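Local coordinates for glutamic acid/alanine-rich protein (Trypanosoma congolense, PDB 2Y44) that is of unknown biochemical function but sits on the trypanosome surface, where its mostly helical ectodomain probably forms part of the coat, at residues K1-Q6 / P114-A119; S136-A140 / I152-G156. All blocks are in the same frame, centred on the assembly; numbering follows the deposited sequence.

Both contacts sit on the same side of the centre of this single-chain, almost wholly helical ectodomain: the centre of contact 1 lies 29 Å from it and that of contact 2 18 Å. Their own centres are 18 Å apart, and with nearest atoms about 7 Å apart they do not touch. Helix 2-16 relates them. It supplies residues 2-6 to contact 1, and further along, its Val11 packs on Phe138 of contact 2. In the chain they run in series, contact 1 closing before contact 2 opens. Contact 1 joins near-parallel segments distant in sequence, bridged close by through the Cys9-Cys122 disulfide, whereas contact 2 pairs antiparallel segments of consecutive helices.

Contact 1 (K1-Q6 / P114-A119); sequences KVEEVQ and PIRTAA
The carbonyl oxygen of Pro114 accepts the helical bond from Ala118 N (2.9 Å, N to O), and the CG2 methyl of Val2 rests against the same Pro114 O at 3.7 Å. No hydrogen bond passes between residues 1-6 and 114-119, so the contact rests mainly on van der Waals packing; 307 Å² is buried in all. Val2 brings CG2 there by setting it anti to its backbone N, with CG1 lodged between N and the carbonyl carbon (chi1 67°); Val2 CG2 thereby also reaches Ala118 CB at 3.9 Å. Ile115 meets the start of the helix, its CG1 lying 3.8 Å from Val2 N.

Both segments belong to the helical bundle of the ectodomain. Residues 2-6 and 114-119 run nearly parallel, the N-to-C directions of these short segments 4° apart and their axes 9.1 Å apart at closest approach. Cys9 and Cys122, just beyond the two segments, are joined by a disulfide that ties the same two parts of the chain covalently.

Val5 is buried one turn on, its two methyls dividing the opposing surface. Its CG1 sits over Ala118 and Ala119, 3.8 Å from Ala119 N, while Val5 CG2 faces Ile115 CG2 at 4.1 Å, the two side chains crossing at about a right angle. Helix 57-107 closes over this layer: its Leu106 touches both Val5 and Ala119, and Leu103 also packs on Val5. At the more exposed margin, Gln6 bends at chi2 (-72°) and lays one face of its amide over the Ala118 methyl, with Gln6 CD 3.7 Å from Ala118 CB.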
ATOM      1  N   LYS A   1     -27.684  15.890   2.866  1.00 24.63           N
ATOM      2  CA  LYS A   1     -27.261  17.332   2.702  1.00 21.33           C
ATOM      3  C   LYS A   1     -25.936  17.389   1.982  1.00 18.65           C
ATOM      4  O   LYS A   1     -25.244  16.368   1.901  1.00 18.31           O
ATOM      5  CB  LYS A   1     -27.149  18.013   4.056  1.00 24.18           C
ATOM      6  CG  LYS A   1     -28.495  18.083   4.783  1.00 31.40           C
ATOM      7  CD  LYS A   1     -29.542  18.796   3.929  1.00 39.99           C
ATOM      8  CE  LYS A   1     -29.472  20.316   4.057  1.00 41.35           C
ATOM      9  NZ  LYS A   1     -30.853  20.924   4.059  1.00 43.83           N
ATOM     10  N   VAL A   2     -25.583  18.551   1.424  1.00 16.79           N
ATOM     11  CA  VAL A   2     -24.422  18.598   0.542  1.00 18.73           C
ATOM     12  C   VAL A   2     -23.111  18.278   1.298  1.00 19.18           C
ATOM     13  O   VAL A   2     -22.191  17.703   0.723  1.00 17.67           O
ATOM     14  CB  VAL A   2     -24.299  19.941  -0.185  1.00 21.01           C
ATOM     15  CG1 VAL A   2     -23.998  21.052   0.807  1.00 21.09           C
ATOM     16  CG2 VAL A   2     -23.201  19.872  -1.289  1.00 20.54           C
ATOM     17  N   GLU A   3     -23.035  18.642   2.584  1.00 18.40           N
ATOM     18  CA  GLU A   3     -21.840  18.287   3.365  1.00 19.78           C
ATOM     19  C   GLU A   3     -21.628  16.769   3.362  1.00 17.66           C
ATOM     20  O   GLU A   3     -20.514  16.265   3.264  1.00 16.99           O
ATOM     21  CB  GLU A   3     -21.931  18.828   4.800  1.00 19.47           C
ATOM     22  CG  GLU A   3     -20.729  18.508   5.668  1.00 18.73           C
ATOM     23  CD  GLU A   3     -20.797  19.154   7.051  1.00 21.00           C
ATOM     24  OE1 GLU A   3     -21.914  19.490   7.507  1.00 24.97           O
ATOM     25  OE2 GLU A   3     -19.720  19.268   7.689  1.00 26.36           O
ATOM     26  N   GLU A   4     -22.710  16.035   3.556  1.00 17.42           N
ATOM     27  CA  GLU A   4     -22.606  14.595   3.593  1.00 18.33           C
ATOM     28  C   GLU A   4     -22.192  14.030   2.235  1.00 17.53           C
ATOM     29  O   GLU A   4     -21.432  13.074   2.159  1.00 16.15           O
ATOM     30  CB  GLU A   4     -23.967  14.052   3.985  1.00 18.75           C
ATOM     31  CG  GLU A   4     -23.867  12.878   4.795  1.00 28.08           C
ATOM     32  CD  GLU A   4     -24.440  11.740   4.073  1.00 38.61           C
ATOM     33  OE1 GLU A   4     -23.839  11.375   3.030  1.00 37.73           O
ATOM     34  OE2 GLU A   4     -25.562  11.329   4.458  1.00 41.33           O
ATOM     35  N   VAL A   5     -22.716  14.628   1.168  1.00 15.40           N
ATOM     36  CA  VAL A   5     -22.409  14.167  -0.184  1.00 15.05           C
ATOM     37  C   VAL A   5     -20.948  14.370  -0.502  1.00 13.48           C
ATOM     38  O   VAL A   5     -20.301  13.473  -1.053  1.00 14.66           O
ATOM     39  CB  VAL A   5     -23.249  14.892  -1.228  1.00 13.76           C
ATOM     40  CG1 VAL A   5     -22.849  14.461  -2.636  1.00 17.90           C
ATOM     41  CG2 VAL A   5     -24.752  14.575  -1.009  1.00 14.61           C
ATOM     42  N   GLN A   6     -20.422  15.531  -0.129  1.00 13.45           N
ATOM     43  CA  GLN A   6     -19.026  15.840  -0.395  1.00 16.63           C
ATOM     44  C   GLN A   6     -18.116  14.983   0.457  1.00 13.42           C
ATOM     45  O   GLN A   6     -17.049  14.541   0.027  1.00 11.92           O
ATOM     46  CB  GLN A   6     -18.740  17.299  -0.102  1.00 15.96           C
ATOM     47  CG  GLN A   6     -19.280  18.278  -1.163  1.00 21.39           C
ATOM     48  CD  GLN A   6     -18.500  18.254  -2.504  1.00 28.25           C
ATOM     49  OE1 GLN A   6     -17.934  17.228  -2.921  1.00 30.68           O
ATOM     50  NE2 GLN A   6     -18.451  19.416  -3.171  1.00 37.16           N
ATOM     51  N   PRO A 114     -26.946  21.938  -5.579  1.00 28.36           N
ATOM     52  CA  PRO A 114     -25.572  21.719  -5.089  1.00 27.23           C
ATOM     53  C   PRO A 114     -25.337  20.244  -4.774  1.00 25.39           C
ATOM     54  O   PRO A 114     -24.213  19.753  -4.869  1.00 22.89           O
ATOM     55  CB  PRO A 114     -25.520  22.564  -3.805  1.00 28.85           C
ATOM     56  CG  PRO A 114     -26.514  23.682  -4.065  1.00 26.81           C
ATOM     57  CD  PRO A 114     -27.650  22.966  -4.779  1.00 30.70           C
ATOM     58  N   ILE A 115     -26.407  19.537  -4.445  1.00 22.86           N
ATOM     59  CA  ILE A 115     -26.282  18.118  -4.116  1.00 24.00           C
ATOM     60  C   ILE A 115     -26.083  17.292  -5.394  1.00 22.75           C
ATOM     61  O   ILE A 115     -25.187  16.471  -5.473  1.00 19.90           O
ATOM     62  CB  ILE A 115     -27.500  17.626  -3.320  1.00 23.76           C
ATOM     63  CG1 ILE A 115     -27.340  18.038  -1.850  1.00 23.70           C
ATOM     64  CG2 ILE A 115     -27.663  16.121  -3.429  1.00 22.59           C
ATOM     65  CD1 ILE A 115     -28.607  18.482  -1.202  1.00 29.85           C
ATOM     66  N   ARG A 116     -26.857  17.575  -6.436  1.00 24.17           N
ATOM     67  CA  ARG A 116     -26.643  16.845  -7.702  1.00 23.53           C
ATOM     68  C   ARG A 116     -25.250  17.097  -8.224  1.00 23.78           C
ATOM     69  O   ARG A 116     -24.630  16.220  -8.832  1.00 22.77           O
ATOM     70  CB  ARG A 116     -27.666  17.290  -8.761  1.00 24.62           C
ATOM     71  CG  ARG A 116     -29.056  16.852  -8.463  1.00 24.52           C
ATOM     72  CD  ARG A 116     -29.916  16.918  -9.690  1.00 31.29           C
ATOM     73  NE  ARG A 116     -31.264  16.440  -9.409  1.00 33.45           N
ATOM     74  CZ  ARG A 116     -32.339  16.737 -10.136  1.00 37.27           C
ATOM     75  NH1 ARG A 116     -32.238  17.518 -11.217  1.00 39.48           N
ATOM     76  NH2 ARG A 116     -33.526  16.263  -9.766  1.00 37.11           N
ATOM     77  N   THR A 117     -24.840  18.361  -8.132  1.00 23.71           N
ATOM     78  CA  THR A 117     -23.559  18.819  -8.645  1.00 23.36           C
ATOM     79  C   THR A 117     -22.385  18.196  -7.896  1.00 23.12           C
ATOM     80  O   THR A 117     -21.398  17.801  -8.520  1.00 23.14           O
ATOM     81  CB  THR A 117     -23.466  20.352  -8.574  1.00 24.78           C
ATOM     82  OG1 THR A 117     -24.504  20.929  -9.393  1.00 24.12           O
ATOM     83  CG2 THR A 117     -22.092  20.836  -9.038  1.00 25.81           C
ATOM     84  N   ALA A 118     -22.472  18.182  -6.558  1.00 21.45           N
ATOM     85  CA  ALA A 118     -21.411  17.605  -5.725  1.00 21.10           C
ATOM     86  C   ALA A 118     -21.280  16.108  -6.062  1.00 20.06           C
ATOM     87  O   ALA A 118     -20.155  15.593  -6.215  1.00 20.54           O
ATOM     88  CB  ALA A 118     -21.741  17.792  -4.231  1.00 20.70           C
ATOM     89  N   ALA A 119     -22.422  15.436  -6.238  1.00 17.93           N
ATOM     90  CA  ALA A 119     -22.406  14.033  -6.647  1.00 16.83           C
ATOM     91  C   ALA A 119     -21.869  13.811  -8.074  1.00 17.18           C
ATOM     92  O   ALA A 119     -21.025  12.935  -8.297  1.00 14.76           O
ATOM     93  CB  ALA A 119     -23.776  13.364  -6.446  1.00 16.31           C
TER

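Contact 2 (S136-A140 / I152-G156); sequences SAFDA and IREHG
Phe138 packs its ring onto the backbone of Gly156, and this pair packs within a helical hairpin formed by helices 131-144 and 149-183, consecutive in the chain. Its segments 136-140 and 152-156 run antiparallel at 164°, with axes 8.8 Å apart at closest approach. The Gly156 CA stands 3.4 Å from the centroid of the Phe138 ring and only 6° off the ring normal, a CH-pi contact over the middle of one face. Because glycine carries no side chain, the ring can lie directly on the helix backbone, and the CA atoms of Phe138 and Gly156 come within 5.8 Å of each other. Beside it, the ring carbon Phe138 CD1 approaches Ile152 O obliquely at 3.4 Å; that oxygen already accepts the helical bond from Gly156 N. Phe138 is buried, and Val11 of helix 2-16 also packs against its side chain, which places the aromatic group where three helices meet.

Ile152 returns the contact through its CG2 branch, which points back beside its own carbonyl carbon. Ile152 CG2 lies 3.6 Å from Phe138 O and 4.0 Å from Phe138 CD1, so the Phe138 backbone and side chain are both met by one residue.

Towards the outer edge of the hairpin, charge takes over from apolar packing. Arg153 is exposed and Asp139 partly so, yet they bury 51 and 42 Å² respectively against the opposite segment. The arginine chain leaves its helix extended from CG to NE and reaches across to the next residue after Phe138, crossing the aspartate side chain at about a right angle. Carboxylate and guanidinium planes are 57° apart, which is not the flat, two-pronged pairing; the salt bridge instead uses one oxygen, with Asp139 OD1 at the guanidinium edge, near its plane, 2.9 Å from Arg153 NH1.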
ATOM      1  N   SER A 136      -8.890   9.085   7.892  1.00 14.84           N
ATOM      2  CA  SER A 136      -9.474  10.389   8.106  1.00 16.52           C
ATOM      3  C   SER A 136     -10.785  10.546   7.343  1.00 16.37           C
ATOM      4  O   SER A 136     -11.783  11.050   7.897  1.00 14.98           O
ATOM      5  CB  SER A 136      -8.496  11.459   7.662  1.00 18.65           C
ATOM      6  OG  SER A 136      -7.381  11.448   8.555  1.00 24.24           O
ATOM      7  N   ALA A 137     -10.790  10.057   6.104  1.00 13.51           N
ATOM      8  CA  ALA A 137     -11.975  10.168   5.248  1.00 14.56           C
ATOM      9  C   ALA A 137     -13.158   9.410   5.885  1.00 13.48           C
ATOM     10  O   ALA A 137     -14.286   9.910   5.903  1.00 13.89           O
ATOM     11  CB  ALA A 137     -11.680   9.630   3.820  1.00 13.58           C
ATOM     12  N   PHE A 138     -12.911   8.215   6.393  1.00 14.37           N
ATOM     13  CA  PHE A 138     -14.005   7.471   7.021  1.00 13.50           C
ATOM     14  C   PHE A 138     -14.435   8.122   8.328  1.00 14.72           C
ATOM     15  O   PHE A 138     -15.621   8.134   8.629  1.00 16.52           O
ATOM     16  CB  PHE A 138     -13.610   6.004   7.257  1.00 14.19           C
ATOM     17  CG  PHE A 138     -13.844   5.127   6.058  1.00 15.57           C
ATOM     18  CD1 PHE A 138     -15.064   4.506   5.885  1.00 13.21           C
ATOM     19  CD2 PHE A 138     -12.859   4.951   5.116  1.00 14.24           C
ATOM     20  CE1 PHE A 138     -15.335   3.721   4.767  1.00 12.28           C
ATOM     21  CE2 PHE A 138     -13.109   4.134   3.989  1.00 12.77           C
ATOM     22  CZ  PHE A 138     -14.336   3.521   3.834  1.00 15.01           C
ATOM     23  N   ASP A 139     -13.466   8.583   9.148  1.00 12.83           N
ATOM     24  CA  ASP A 139     -13.794   9.367  10.386  1.00 15.29           C
ATOM     25  C   ASP A 139     -14.745  10.545  10.070  1.00 13.27           C
ATOM     26  O   ASP A 139     -15.694  10.836  10.803  1.00 12.83           O
ATOM     27  CB  ASP A 139     -12.522   9.940  11.045  1.00 16.10           C
ATOM     28  CG  ASP A 139     -11.758   8.910  11.895  1.00 17.62           C
ATOM     29  OD1 ASP A 139     -12.270   7.795  12.103  1.00 21.23           O
ATOM     30  OD2 ASP A 139     -10.642   9.257  12.349  1.00 22.21           O
ATOM     31  N   ALA A 140     -14.452  11.265   8.984  1.00 12.09           N
ATOM     32  CA  ALA A 140     -15.219  12.453   8.630  1.00 12.16           C
ATOM     33  C   ALA A 140     -16.637  12.075   8.283  1.00 12.58           C
ATOM     34  O   ALA A 140     -17.582  12.730   8.733  1.00 11.33           O
ATOM     35  CB  ALA A 140     -14.551  13.186   7.435  1.00 12.70           C
ATOM     36  N   ILE A 152     -19.639   2.730  10.079  1.00 16.58           N
ATOM     37  CA  ILE A 152     -18.798   3.385   9.068  1.00 16.71           C
ATOM     38  C   ILE A 152     -17.313   3.268   9.414  1.00 17.09           C
ATOM     39  O   ILE A 152     -16.483   2.953   8.563  1.00 15.47           O
ATOM     40  CB  ILE A 152     -19.228   4.861   8.944  1.00 17.22           C
ATOM     41  CG1 ILE A 152     -20.649   4.932   8.314  1.00 18.06           C
ATOM     42  CG2 ILE A 152     -18.150   5.679   8.187  1.00 18.17           C
ATOM     43  CD1 ILE A 152     -21.339   6.271   8.441  1.00 19.22           C
ATOM     44  N   ARG A 153     -16.963   3.509  10.677  1.00 16.82           N
ATOM     45  CA  ARG A 153     -15.559   3.389  11.088  1.00 16.23           C
ATOM     46  C   ARG A 153     -15.100   1.922  10.936  1.00 19.98           C
ATOM     47  O   ARG A 153     -13.968   1.670  10.568  1.00 18.45           O
ATOM     48  CB  ARG A 153     -15.353   3.817  12.535  1.00 18.99           C
ATOM     49  CG  ARG A 153     -15.461   5.349  12.841  1.00 18.22           C
ATOM     50  CD  ARG A 153     -15.455   5.549  14.360  1.00 26.41           C
ATOM     51  NE  ARG A 153     -16.089   6.798  14.814  1.00 21.22           N
ATOM     52  CZ  ARG A 153     -15.469   7.975  14.784  1.00 21.27           C
ATOM     53  NH1 ARG A 153     -14.257   8.064  14.246  1.00 19.81           N
ATOM     54  NH2 ARG A 153     -16.105   9.075  15.143  1.00 16.55           N
ATOM     55  N   GLU A 154     -15.968   0.947  11.231  1.00 19.19           N
ATOM     56  CA  GLU A 154     -15.513  -0.428  11.055  1.00 21.34           C
ATOM     57  C   GLU A 154     -15.369  -0.861   9.606  1.00 21.01           C
ATOM     58  O   GLU A 154     -14.414  -1.581   9.282  1.00 24.09           O
ATOM     59  CB  GLU A 154     -16.325  -1.448  11.876  1.00 21.46           C
ATOM     60  CG  GLU A 154     -16.196  -1.265  13.398  1.00 22.21           C
ATOM     61  CD  GLU A 154     -14.770  -1.421  13.912  1.00 26.60           C
ATOM     62  OE1 GLU A 154     -14.025  -2.313  13.434  1.00 32.00           O
ATOM     63  OE2 GLU A 154     -14.357  -0.574  14.736  1.00 36.42           O
ATOM     64  N   HIS A 155     -16.261  -0.384   8.740  1.00 20.35           N
ATOM     65  CA  HIS A 155     -16.135  -0.576   7.293  1.00 22.74           C
ATOM     66  C   HIS A 155     -14.788  -0.069   6.855  1.00 20.98           C
ATOM     67  O   HIS A 155     -14.056  -0.740   6.096  1.00 22.39           O
ATOM     68  CB  HIS A 155     -17.214   0.219   6.559  1.00 24.38           C
ATOM     69  CG  HIS A 155     -18.558  -0.429   6.586  1.00 34.57           C
ATOM     70  ND1 HIS A 155     -19.567  -0.083   5.712  1.00 41.10           N
ATOM     71  CD2 HIS A 155     -19.077  -1.366   7.412  1.00 36.70           C
ATOM     72  CE1 HIS A 155     -20.625  -0.836   5.952  1.00 43.07           C
ATOM     73  NE2 HIS A 155     -20.358  -1.614   6.986  1.00 41.67           N
ATOM     74  N   GLY A 156     -14.460   1.126   7.317  1.00 20.17           N
ATOM     75  CA  GLY A 156     -13.211   1.733   6.904  1.00 17.61           C
ATOM     76  C   GLY A 156     -12.012   1.027   7.490  1.00 20.07           C
ATOM     77  O   GLY A 156     -10.960   0.964   6.858  1.00 17.92           O
TER